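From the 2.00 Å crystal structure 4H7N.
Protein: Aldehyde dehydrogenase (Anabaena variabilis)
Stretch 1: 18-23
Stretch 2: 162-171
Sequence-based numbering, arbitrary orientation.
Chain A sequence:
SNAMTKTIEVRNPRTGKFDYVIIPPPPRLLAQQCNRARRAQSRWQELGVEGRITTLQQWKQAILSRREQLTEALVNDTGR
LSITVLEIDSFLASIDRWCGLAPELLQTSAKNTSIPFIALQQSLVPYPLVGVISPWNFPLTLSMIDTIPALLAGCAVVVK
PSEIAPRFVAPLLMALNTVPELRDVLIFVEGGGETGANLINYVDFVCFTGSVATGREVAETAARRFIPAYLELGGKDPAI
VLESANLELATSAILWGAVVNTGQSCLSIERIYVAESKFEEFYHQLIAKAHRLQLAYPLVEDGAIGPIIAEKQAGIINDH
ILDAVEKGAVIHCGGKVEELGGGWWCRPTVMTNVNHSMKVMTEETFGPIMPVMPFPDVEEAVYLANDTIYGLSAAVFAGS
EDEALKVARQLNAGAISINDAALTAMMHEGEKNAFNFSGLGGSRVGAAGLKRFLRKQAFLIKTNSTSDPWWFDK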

# COMPACT_ATOMS: atom_id res chain seq x y z
N PHE A 18 16.28 -7.50 -36.96
CA PHE A 18 16.79 -8.00 -35.68
C PHE A 18 18.25 -7.61 -35.54
O PHE A 18 19.04 -7.90 -36.40
CB PHE A 18 16.67 -9.50 -35.57
CG PHE A 18 15.27 -9.99 -35.40
CD1 PHE A 18 14.44 -9.47 -34.40
CD2 PHE A 18 14.79 -11.03 -36.20
CE1 PHE A 18 13.15 -9.94 -34.24
CE2 PHE A 18 13.49 -11.52 -36.03
CZ PHE A 18 12.67 -10.97 -35.04
N ASP A 19 18.63 -6.92 -34.50
CA ASP A 19 20.03 -6.49 -34.41
C ASP A 19 20.57 -6.65 -33.03
O ASP A 19 21.55 -6.01 -32.69
CB ASP A 19 20.18 -5.05 -34.91
CG ASP A 19 19.53 -4.02 -33.95
OD1 ASP A 19 18.81 -4.42 -32.99
OD2 ASP A 19 19.73 -2.81 -34.17
N TYR A 20 19.93 -7.50 -32.21
CA TYR A 20 20.30 -7.62 -30.83
C TYR A 20 19.67 -8.90 -30.33
O TYR A 20 18.64 -9.31 -30.87
CB TYR A 20 19.78 -6.46 -30.04
CG TYR A 20 20.46 -6.24 -28.71
CD1 TYR A 20 21.73 -5.71 -28.66
CD2 TYR A 20 19.81 -6.50 -27.51
CE1 TYR A 20 22.35 -5.47 -27.46
CE2 TYR A 20 20.43 -6.27 -26.28
CZ TYR A 20 21.69 -5.74 -26.27
OH TYR A 20 22.37 -5.48 -25.12
N VAL A 21 20.30 -9.52 -29.35
CA VAL A 21 19.82 -10.80 -28.79
C VAL A 21 19.90 -10.68 -27.30
O VAL A 21 20.88 -10.18 -26.78
CB VAL A 21 20.73 -11.99 -29.18
CG1 VAL A 21 20.25 -13.26 -28.50
CG2 VAL A 21 20.71 -12.17 -30.69
N ILE A 22 18.90 -11.15 -26.58
CA ILE A 22 19.02 -11.22 -25.14
C ILE A 22 18.74 -12.66 -24.73
O ILE A 22 18.14 -13.40 -25.50
CB ILE A 22 18.00 -10.26 -24.47
CG1 ILE A 22 16.57 -10.59 -24.87
CG2 ILE A 22 18.34 -8.81 -24.81
CD1 ILE A 22 15.59 -9.64 -24.22
N ILE A 23 19.17 -13.03 -23.53
CA ILE A 23 19.13 -14.37 -23.01
C ILE A 23 18.42 -14.45 -21.67
O ILE A 23 19.02 -14.24 -20.67
CB ILE A 23 20.56 -14.92 -22.76
CG1 ILE A 23 21.48 -14.59 -23.92
CG2 ILE A 23 20.55 -16.43 -22.54
CD1 ILE A 23 21.08 -15.27 -25.16
N SER A 162 11.73 -4.22 -20.51
CA SER A 162 10.99 -4.88 -21.59
C SER A 162 11.98 -5.38 -22.59
O SER A 162 12.94 -4.69 -22.93
CB SER A 162 10.08 -3.87 -22.32
OG SER A 162 9.50 -4.42 -23.53
N GLU A 163 11.71 -6.58 -23.07
CA GLU A 163 12.41 -7.19 -24.15
C GLU A 163 12.31 -6.40 -25.45
O GLU A 163 13.14 -6.60 -26.34
CB GLU A 163 11.87 -8.62 -24.37
CG GLU A 163 10.51 -8.73 -25.03
CD GLU A 163 9.29 -8.52 -24.13
OE1 GLU A 163 9.36 -8.12 -22.94
OE2 GLU A 163 8.21 -8.70 -24.69
N ILE A 164 11.32 -5.52 -25.55
CA ILE A 164 11.19 -4.64 -26.74
C ILE A 164 12.28 -3.55 -26.81
O ILE A 164 12.60 -3.08 -27.88
CB ILE A 164 9.78 -3.99 -26.78
CG1 ILE A 164 8.67 -5.06 -26.78
CG2 ILE A 164 9.66 -3.08 -27.96
CD1 ILE A 164 8.68 -6.03 -27.94
N ALA A 165 12.88 -3.18 -25.67
CA ALA A 165 13.88 -2.09 -25.64
C ALA A 165 14.91 -2.29 -24.52
O ALA A 165 14.86 -1.63 -23.48
CB ALA A 165 13.17 -0.78 -25.44
N PRO A 166 15.81 -3.27 -24.68
CA PRO A 166 16.69 -3.70 -23.60
C PRO A 166 18.13 -3.22 -23.75
O PRO A 166 18.95 -3.45 -22.86
CB PRO A 166 16.64 -5.22 -23.75
CG PRO A 166 16.63 -5.37 -25.24
CD PRO A 166 15.82 -4.22 -25.80
N ARG A 167 18.47 -2.58 -24.85
CA ARG A 167 19.90 -2.35 -25.16
C ARG A 167 20.59 -1.33 -24.25
O ARG A 167 21.80 -1.41 -24.04
CB ARG A 167 20.08 -1.90 -26.60
CG ARG A 167 19.42 -2.76 -27.64
CD ARG A 167 19.59 -2.06 -28.97
NE ARG A 167 18.87 -2.70 -30.05
CZ ARG A 167 17.54 -2.70 -30.20
NH1 ARG A 167 16.72 -2.17 -29.31
NH2 ARG A 167 17.01 -3.24 -31.28
N PHE A 168 19.81 -0.44 -23.64
CA PHE A 168 20.36 0.62 -22.78
C PHE A 168 21.03 0.06 -21.55
O PHE A 168 21.82 0.75 -20.94
CB PHE A 168 19.29 1.62 -22.37
CG PHE A 168 18.33 1.07 -21.35
CD1 PHE A 168 17.27 0.28 -21.74
CD2 PHE A 168 18.51 1.33 -20.01
CE1 PHE A 168 16.38 -0.23 -20.80
CE2 PHE A 168 17.62 0.82 -19.05
CZ PHE A 168 16.55 0.05 -19.45
N VAL A 169 20.70 -1.17 -21.18
CA VAL A 169 21.27 -1.84 -20.04
C VAL A 169 22.80 -2.05 -20.18
O VAL A 169 23.56 -1.87 -19.20
CB VAL A 169 20.54 -3.18 -19.76
CG1 VAL A 169 21.24 -3.96 -18.68
CG2 VAL A 169 19.12 -2.89 -19.25
N ALA A 170 23.28 -2.34 -21.37
CA ALA A 170 24.70 -2.73 -21.53
C ALA A 170 25.64 -1.60 -21.04
O ALA A 170 26.51 -1.85 -20.25
CB ALA A 170 25.01 -3.13 -22.96
N PRO A 171 25.39 -0.35 -21.42
CA PRO A 171 26.28 0.69 -20.87
C PRO A 171 26.05 0.96 -19.36
O PRO A 171 27.03 1.21 -18.64
CB PRO A 171 26.03 1.89 -21.77
CG PRO A 171 24.74 1.64 -22.43
CD PRO A 171 24.61 0.14 -22.56
O HOH W 1 21.43 -3.44 -31.27
O HOH W 2 21.10 -5.39 -22.85

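The contact is small, 311 Å² with both sides summed, and it joins segments more than 140 residues apart in the chain. Stretch 1 is a strand from Phe18 to Ile22. From Tyr20 to Ile22 its side chains alternate: Tyr20 and Ile22 point toward stretch 2 and Val21 points away. Phe18, at the start, also points away, and neither it nor Val21 touches stretch 2.

Asp19 reaches across by a different route. Its CA-to-CB bond runs sideways, but chi1 in the p well brings the carboxylate to Arg167. There OD1 of Asp19 lies 2.7 Å from NH2 of Arg167, near the guanidinium plane, in a nearly straight hydrogen bond that is also a salt bridge. NE of Arg167 adds a weak bond to the same Asp19 OD1 at 3.4 Å. The better partner for NE is water 1, which accepts from Arg167 NE at 2.9 Å and donates to the backbone O of Asp19 at 2.9 Å, so a single residue of the strand is gripped through both its side chain and its main chain. Asp19 OD2, Arg167 NH1 and Arg167 NH2 also have hydrogen-bonding partners elsewhere in the structure, which helps pay for burying the arginine.

Tyr20 has the most surface covered of any residue in the pair of stretches, with Arg167 close behind. Its t rotamer lays the ring beside Arg167, whose CG sits 3.6 Å from the ring centroid and only 6° off the normal, a CH-pi contact over one face. Arginine suits this place because its extended chain, with chi2 and chi3 both t, offers methylene to the ring and still carries its charged end to Asp19. Pro166 packs obliquely, its CG 4.0 Å from Tyr20 CE2. At the tip of the ring, Tyr20 OH donates to water 2 at 2.6 Å, and that water donates to Pro166 O at 2.9 Å, so the hydroxyl reaches a backbone carbonyl through solvent. The methyl of Ala170 lies near the same hydroxyl, CB to OH 4.1 Å.

Ile22 closes the contact with purely apolar packing. Its CG2 meets Pro166 CG at 3.9 Å, and its CD1 reaches Glu163 CB at 3.9 Å. Glu163 thus presents aliphatic carbon to the isoleucine while the end of its side chain leads away. Pro166, touched by both Tyr20 and Ile22, is a compact apolar ring shared by two successive inward positions of the strand. The rule is legible: charge and water at Asp19, a mixed aromatic contact at Tyr20, hydrocarbon at Ile22.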